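Local coordinates for protein oxidoreductase (PDB 3KA7) that binds flavin-adenine dinucleotide and probably acts as an oxidoreductase of the flavin-containing amine oxidoreductase family, at residues A[288-300]-A[307-319]. Numbering follows the deposited sequence.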
ATOM      1  N   ALA A 288      21.235  -4.841  -8.683  1.00 13.86           N
ATOM      2  CA  ALA A 288      21.889  -4.007  -9.688  1.00 14.54           C
ATOM      3  C   ALA A 288      23.353  -3.751  -9.338  1.00 14.83           C
ATOM      4  O   ALA A 288      23.674  -3.528  -8.187  1.00 14.67           O
ATOM      5  CB  ALA A 288      21.135  -2.689  -9.852  1.00 14.53           C
ATOM      6  N   ASP A 289      24.225  -3.771 -10.348  1.00 16.05           N
ATOM      7  CA  ASP A 289      25.658  -3.503 -10.149  1.00 17.30           C
ATOM      8  C   ASP A 289      25.980  -2.026 -10.390  1.00 16.96           C
ATOM      9  O   ASP A 289      27.150  -1.611 -10.331  1.00 17.40           O
ATOM     10  CB  ASP A 289      26.485  -4.356 -11.103  1.00 17.95           C
ATOM     11  CG  ASP A 289      26.198  -5.821 -10.955  1.00 21.29           C
ATOM     12  OD1 ASP A 289      26.707  -6.417  -9.991  1.00 25.75           O
ATOM     13  OD2 ASP A 289      25.452  -6.374 -11.793  1.00 26.92           O
ATOM     14  N   GLU A 290      24.938  -1.245 -10.662  1.00 15.95           N
ATOM     15  CA  GLU A 290      25.051   0.188 -10.879  1.00 15.77           C
ATOM     16  C   GLU A 290      23.669   0.782 -10.622  1.00 15.99           C
ATOM     17  O   GLU A 290      22.681   0.064 -10.672  1.00 15.69           O
ATOM     18  CB  GLU A 290      25.466   0.470 -12.320  1.00 15.44           C
ATOM     19  CG  GLU A 290      24.450  -0.004 -13.365  1.00 14.78           C
ATOM     20  CD  GLU A 290      24.897   0.284 -14.783  1.00 15.48           C
ATOM     21  OE1 GLU A 290      25.423   1.394 -15.027  1.00 16.68           O
ATOM     22  OE2 GLU A 290      24.715  -0.589 -15.657  1.00 15.98           O
ATOM     23  N   PRO A 291      23.594   2.088 -10.330  1.00 16.64           N
ATOM     24  CA  PRO A 291      22.277   2.700 -10.153  1.00 16.24           C
ATOM     25  C   PRO A 291      21.420   2.574 -11.419  1.00 16.41           C
ATOM     26  O   PRO A 291      21.922   2.738 -12.532  1.00 15.68           O
ATOM     27  CB  PRO A 291      22.606   4.171  -9.866  1.00 17.12           C
ATOM     28  CG  PRO A 291      24.008   4.168  -9.389  1.00 17.29           C
ATOM     29  CD  PRO A 291      24.693   3.041 -10.096  1.00 16.57           C
ATOM     30  N   LEU A 292      20.134   2.262 -11.250  1.00 15.57           N
ATOM     31  CA  LEU A 292      19.226   2.190 -12.382  1.00 15.59           C
ATOM     32  C   LEU A 292      18.248   3.359 -12.343  1.00 16.29           C
ATOM     33  O   LEU A 292      17.907   3.912 -13.387  1.00 16.70           O
ATOM     34  CB  LEU A 292      18.477   0.846 -12.402  1.00 15.34           C
ATOM     35  CG  LEU A 292      19.358  -0.400 -12.483  1.00 15.17           C
ATOM     36  CD1 LEU A 292      18.513  -1.674 -12.332  1.00 13.36           C
ATOM     37  CD2 LEU A 292      20.166  -0.436 -13.779  1.00 14.12           C
ATOM     38  N   VAL A 293      17.822   3.741 -11.136  1.00 15.65           N
ATOM     39  CA  VAL A 293      16.937   4.904 -10.936  1.00 15.75           C
ATOM     40  C   VAL A 293      17.741   6.157 -10.621  1.00 16.13           C
ATOM     41  O   VAL A 293      17.474   7.236 -11.156  1.00 16.74           O
ATOM     42  CB  VAL A 293      15.946   4.660  -9.790  1.00 15.46           C
ATOM     43  CG1 VAL A 293      15.086   5.906  -9.518  1.00 14.85           C
ATOM     44  CG2 VAL A 293      15.081   3.468 -10.113  1.00 15.19           C
ATOM     45  N   GLY A 294      18.711   6.009  -9.728  1.00 16.32           N
ATOM     46  CA  GLY A 294      19.668   7.082  -9.444  1.00 15.76           C
ATOM     47  C   GLY A 294      19.195   8.131  -8.457  1.00 15.26           C
ATOM     48  O   GLY A 294      19.858   9.147  -8.263  1.00 15.76           O
ATOM     49  N   HIS A 295      18.041   7.906  -7.832  1.00 14.40           N
ATOM     50  CA  HIS A 295      17.547   8.829  -6.816  1.00 13.77           C
ATOM     51  C   HIS A 295      16.628   8.105  -5.840  1.00 13.01           C
ATOM     52  O   HIS A 295      16.322   6.921  -6.025  1.00 12.96           O
ATOM     53  CB  HIS A 295      16.848  10.056  -7.436  1.00 13.82           C
ATOM     54  CG  HIS A 295      15.592   9.736  -8.196  1.00 13.03           C
ATOM     55  ND1 HIS A 295      14.414   9.370  -7.574  1.00 12.26           N
ATOM     56  CD2 HIS A 295      15.321   9.765  -9.522  1.00 13.99           C
ATOM     57  CE1 HIS A 295      13.481   9.164  -8.488  1.00 11.98           C
ATOM     58  NE2 HIS A 295      14.006   9.392  -9.679  1.00 13.63           N
ATOM     59  N   THR A 296      16.171   8.823  -4.817  1.00 12.83           N
ATOM     60  CA  THR A 296      15.404   8.200  -3.731  1.00 13.19           C
ATOM     61  C   THR A 296      13.887   8.260  -3.888  1.00 12.79           C
ATOM     62  O   THR A 296      13.156   7.981  -2.932  1.00 13.44           O
ATOM     63  CB  THR A 296      15.735   8.858  -2.408  1.00 13.11           C
ATOM     64  OG1 THR A 296      15.510  10.270  -2.542  1.00 14.12           O
ATOM     65  CG2 THR A 296      17.200   8.597  -2.029  1.00 14.36           C
ATOM     66  N   GLY A 297      13.418   8.638  -5.071  1.00 12.95           N
ATOM     67  CA  GLY A 297      11.983   8.709  -5.342  1.00 12.34           C
ATOM     68  C   GLY A 297      11.551   7.540  -6.217  1.00 12.41           C
ATOM     69  O   GLY A 297      12.174   6.472  -6.197  1.00 12.99           O
ATOM     70  N   VAL A 298      10.481   7.731  -6.974  1.00 11.28           N
ATOM     71  CA  VAL A 298       9.996   6.692  -7.870  1.00 11.06           C
ATOM     72  C   VAL A 298      10.313   7.085  -9.309  1.00 10.87           C
ATOM     73  O   VAL A 298      10.351   8.272  -9.624  1.00 11.47           O
ATOM     74  CB  VAL A 298       8.473   6.509  -7.706  1.00 11.20           C
ATOM     75  CG1 VAL A 298       7.934   5.487  -8.705  1.00 10.89           C
ATOM     76  CG2 VAL A 298       8.139   6.102  -6.250  1.00 11.83           C
ATOM     77  N   LEU A 299      10.589   6.096 -10.157  1.00  9.99           N
ATOM     78  CA  LEU A 299      10.657   6.290 -11.598  1.00  9.75           C
ATOM     79  C   LEU A 299       9.406   5.668 -12.205  1.00  9.31           C
ATOM     80  O   LEU A 299       9.289   4.448 -12.277  1.00  8.50           O
ATOM     81  CB  LEU A 299      11.895   5.602 -12.188  1.00  9.93           C
ATOM     82  CG  LEU A 299      12.091   5.651 -13.711  1.00 11.10           C
ATOM     83  CD1 LEU A 299      12.429   7.084 -14.127  1.00 12.01           C
ATOM     84  CD2 LEU A 299      13.197   4.675 -14.164  1.00 11.61           C
ATOM     85  N   LEU A 300       8.458   6.498 -12.613  1.00  8.87           N
ATOM     86  CA  LEU A 300       7.271   5.980 -13.292  1.00  8.52           C
ATOM     87  C   LEU A 300       7.582   5.650 -14.748  1.00  8.85           C
ATOM     88  O   LEU A 300       8.348   6.360 -15.404  1.00  8.09           O
ATOM     89  CB  LEU A 300       6.121   6.993 -13.219  1.00  8.88           C
ATOM     90  CG  LEU A 300       5.562   7.207 -11.811  1.00  8.05           C
ATOM     91  CD1 LEU A 300       4.489   8.296 -11.842  1.00  9.79           C
ATOM     92  CD2 LEU A 300       5.007   5.894 -11.235  1.00  8.35           C
ATOM     93  N   ILE A 307       5.035  -3.011 -16.571  1.00  8.06           N
ATOM     94  CA  ILE A 307       5.696  -2.328 -15.438  1.00  7.93           C
ATOM     95  C   ILE A 307       5.221  -0.879 -15.307  1.00  8.27           C
ATOM     96  O   ILE A 307       5.223  -0.127 -16.282  1.00  8.26           O
ATOM     97  CB  ILE A 307       7.234  -2.402 -15.539  1.00  8.27           C
ATOM     98  CG1 ILE A 307       7.685  -3.856 -15.315  1.00  9.65           C
ATOM     99  CG2 ILE A 307       7.882  -1.520 -14.484  1.00  7.15           C
ATOM    100  CD1 ILE A 307       9.193  -4.091 -15.462  1.00 11.62           C
ATOM    101  N   ASN A 308       4.761  -0.508 -14.113  1.00  7.66           N
ATOM    102  CA  ASN A 308       4.235   0.848 -13.882  1.00  7.43           C
ATOM    103  C   ASN A 308       5.265   1.808 -13.309  1.00  6.88           C
ATOM    104  O   ASN A 308       5.190   3.029 -13.501  1.00  7.10           O
ATOM    105  CB  ASN A 308       3.050   0.798 -12.928  1.00  7.33           C
ATOM    106  CG  ASN A 308       1.941  -0.079 -13.438  1.00  8.26           C
ATOM    107  OD1 ASN A 308       1.587  -1.050 -12.790  1.00  8.94           O
ATOM    108  ND2 ASN A 308       1.405   0.243 -14.631  1.00  8.71           N
ATOM    109  N   GLY A 309       6.209   1.268 -12.558  1.00  7.85           N
ATOM    110  CA  GLY A 309       7.276   2.112 -12.042  1.00  7.93           C
ATOM    111  C   GLY A 309       8.271   1.306 -11.241  1.00  8.79           C
ATOM    112  O   GLY A 309       8.107   0.103 -11.038  1.00  8.15           O
ATOM    113  N   VAL A 310       9.315   1.978 -10.789  1.00  9.10           N
ATOM    114  CA  VAL A 310      10.345   1.289 -10.055  1.00 10.38           C
ATOM    115  C   VAL A 310      10.957   2.230  -9.032  1.00 10.03           C
ATOM    116  O   VAL A 310      10.877   3.453  -9.198  1.00  9.81           O
ATOM    117  CB  VAL A 310      11.380   0.669 -11.050  1.00 11.74           C
ATOM    118  CG1 VAL A 310      11.086   1.055 -12.497  1.00 13.12           C
ATOM    119  CG2 VAL A 310      12.809   0.890 -10.634  1.00 12.71           C
ATOM    120  N   ASN A 311      11.496   1.674  -7.944  1.00  9.39           N
ATOM    121  CA  ASN A 311      12.267   2.476  -6.990  1.00  9.16           C
ATOM    122  C   ASN A 311      13.607   1.836  -6.670  1.00  9.57           C
ATOM    123  O   ASN A 311      13.914   0.756  -7.165  1.00  9.06           O
ATOM    124  CB  ASN A 311      11.474   2.857  -5.717  1.00  9.18           C
ATOM    125  CG  ASN A 311      11.260   1.701  -4.738  1.00  9.10           C
ATOM    126  OD1 ASN A 311      11.731   0.576  -4.934  1.00 10.61           O
ATOM    127  ND2 ASN A 311      10.537   1.995  -3.648  1.00 10.07           N
ATOM    128  N   GLU A 312      14.420   2.544  -5.890  1.00  9.88           N
ATOM    129  CA  GLU A 312      15.787   2.123  -5.616  1.00 11.02           C
ATOM    130  C   GLU A 312      16.126   2.618  -4.222  1.00 11.32           C
ATOM    131  O   GLU A 312      16.816   3.630  -4.058  1.00 11.88           O
ATOM    132  CB  GLU A 312      16.720   2.775  -6.635  1.00 10.85           C
ATOM    133  CG  GLU A 312      18.075   2.132  -6.754  1.00 12.02           C
ATOM    134  CD  GLU A 312      18.731   2.477  -8.072  1.00 14.12           C
ATOM    135  OE1 GLU A 312      19.381   3.549  -8.161  1.00 14.06           O
ATOM    136  OE2 GLU A 312      18.572   1.684  -9.030  1.00 13.78           O
ATOM    137  N   VAL A 313      15.624   1.930  -3.208  1.00 11.29           N
ATOM    138  CA  VAL A 313      15.678   2.482  -1.863  1.00 11.95           C
ATOM    139  C   VAL A 313      17.081   2.488  -1.263  1.00 12.34           C
ATOM    140  O   VAL A 313      17.329   3.126  -0.233  1.00 12.22           O
ATOM    141  CB  VAL A 313      14.690   1.782  -0.913  1.00 12.15           C
ATOM    142  CG1 VAL A 313      13.243   1.988  -1.424  1.00 11.82           C
ATOM    143  CG2 VAL A 313      15.028   0.306  -0.775  1.00 11.15           C
ATOM    144  N   THR A 314      17.991   1.765  -1.899  1.00 12.50           N
ATOM    145  CA  THR A 314      19.380   1.768  -1.440  1.00 13.59           C
ATOM    146  C   THR A 314      20.024   3.134  -1.709  1.00 13.91           C
ATOM    147  O   THR A 314      21.113   3.438  -1.197  1.00 14.55           O
ATOM    148  CB  THR A 314      20.195   0.628  -2.083  1.00 13.12           C
ATOM    149  OG1 THR A 314      19.851   0.518  -3.477  1.00 14.43           O
ATOM    150  CG2 THR A 314      19.869  -0.686  -1.399  1.00 14.45           C
ATOM    151  N   GLN A 315      19.366   3.958  -2.515  1.00 14.31           N
ATOM    152  CA  GLN A 315      19.786   5.356  -2.651  1.00 15.00           C
ATOM    153  C   GLN A 315      19.671   6.080  -1.309  1.00 15.49           C
ATOM    154  O   GLN A 315      20.424   7.022  -1.027  1.00 16.80           O
ATOM    155  CB  GLN A 315      18.975   6.071  -3.729  1.00 14.55           C
ATOM    156  CG  GLN A 315      19.260   5.538  -5.130  1.00 15.14           C
ATOM    157  CD  GLN A 315      20.612   6.002  -5.661  1.00 18.14           C
ATOM    158  OE1 GLN A 315      21.200   6.947  -5.132  1.00 19.20           O
ATOM    159  NE2 GLN A 315      21.109   5.338  -6.704  1.00 16.10           N
ATOM    160  N   ALA A 316      18.747   5.621  -0.468  1.00 15.24           N
ATOM    161  CA  ALA A 316      18.501   6.229   0.830  1.00 15.78           C
ATOM    162  C   ALA A 316      19.166   5.422   1.953  1.00 16.59           C
ATOM    163  O   ALA A 316      19.732   5.995   2.886  1.00 16.96           O
ATOM    164  CB  ALA A 316      16.985   6.361   1.079  1.00 16.18           C
ATOM    165  N   ASP A 317      19.104   4.095   1.861  1.00 16.60           N
ATOM    166  CA  ASP A 317      19.700   3.236   2.893  1.00 17.30           C
ATOM    167  C   ASP A 317      20.513   2.133   2.245  1.00 17.19           C
ATOM    168  O   ASP A 317      19.979   1.093   1.855  1.00 17.47           O
ATOM    169  CB  ASP A 317      18.643   2.656   3.829  1.00 17.63           C
ATOM    170  CG  ASP A 317      19.257   1.907   5.008  1.00 19.11           C
ATOM    171  OD1 ASP A 317      20.506   1.759   5.049  1.00 19.06           O
ATOM    172  OD2 ASP A 317      18.497   1.470   5.899  1.00 21.88           O
ATOM    173  N   PRO A 318      21.818   2.371   2.100  1.00 17.58           N
ATOM    174  CA  PRO A 318      22.686   1.422   1.427  1.00 17.60           C
ATOM    175  C   PRO A 318      22.792   0.091   2.174  1.00 17.47           C
ATOM    176  O   PRO A 318      23.201  -0.900   1.577  1.00 17.82           O
ATOM    177  CB  PRO A 318      24.049   2.136   1.395  1.00 18.02           C
ATOM    178  CG  PRO A 318      23.758   3.578   1.628  1.00 18.19           C
ATOM    179  CD  PRO A 318      22.496   3.639   2.433  1.00 17.66           C
ATOM    180  N   GLU A 319      22.421   0.057   3.451  1.00 17.49           N
ATOM    181  CA  GLU A 319      22.542  -1.184   4.231  1.00 18.15           C
ATOM    182  C   GLU A 319      21.548  -2.255   3.786  1.00 17.45           C
ATOM    183  O   GLU A 319      21.609  -3.398   4.244  1.00 17.50           O
ATOM    184  CB  GLU A 319      22.377  -0.930   5.739  1.00 19.09           C
ATOM    185  CG  GLU A 319      23.307   0.133   6.333  1.00 22.58           C
ATOM    186  CD  GLU A 319      24.773  -0.244   6.266  1.00 27.68           C
ATOM    187  OE1 GLU A 319      25.105  -1.434   6.471  1.00 30.58           O
ATOM    188  OE2 GLU A 319      25.603   0.660   6.016  1.00 30.35           O
TER
HETATM  189  O   HOH W   1      14.218   5.202  -5.038  1.00 18.09           O
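The carboxylate of Glu-312 is gripped by three consecutive backbone amides of the loop that leads into strand 298-300. OE2 takes the amide of Leu-292 on its syn lone pair (N to OE2 2.8 Å) and that of Val-293 from above the carboxylate plane, while OE1 receives the N-H of Gly-294, also well out of plane (N to OE1 3.0 Å). Two side chains add to the grip: NE2 of Gln-315 reaches OE1 on its anti side at 2.9 Å, and OG1 of Thr-328 in the adjoining strand 326-334 hydrogen-bonds to OE2. With CG anti to the backbone N (chi1 -162°) and the chain extended beyond it, Glu-312 reaches across to the loop, its CB lying against CB of Val-293. Next to it the packing is tight, as CG2 of Val-293 presses on CG2 of Val-310 at 3.5 Å. Beyond this lies the antiparallel hairpin of strands 298-300 and 307-311, where Leu-299 and Val-310 form a hydrogen-bonded pair (Leu-299 N to Val-310 O 2.8 Å). Where the strand pairing ends, a water accepts from Glu-312 N and donates to the carbonyls of His-295 and Gly-297, bridging the two backbone segments. The more exposed margin is looser: the bent side chain of Gln-315 lays CG on His-295 O and crosses the ring of Pro-291 at about a right angle, Gln-315 NE2 3.7 Å from Pro-291 CB. Replacing Glu-312 by alanine would take away the acceptor shared by the three loop amides and Gln-315 NE2, and would probably let the loop move. Asn-311 and Val-298 adjoin the FAD-binding residues Phe-54 and Met-56, so the hairpin borders the flavin pocket. With so many N-H donors turned on it, the buried carboxylate is likely to be ionised.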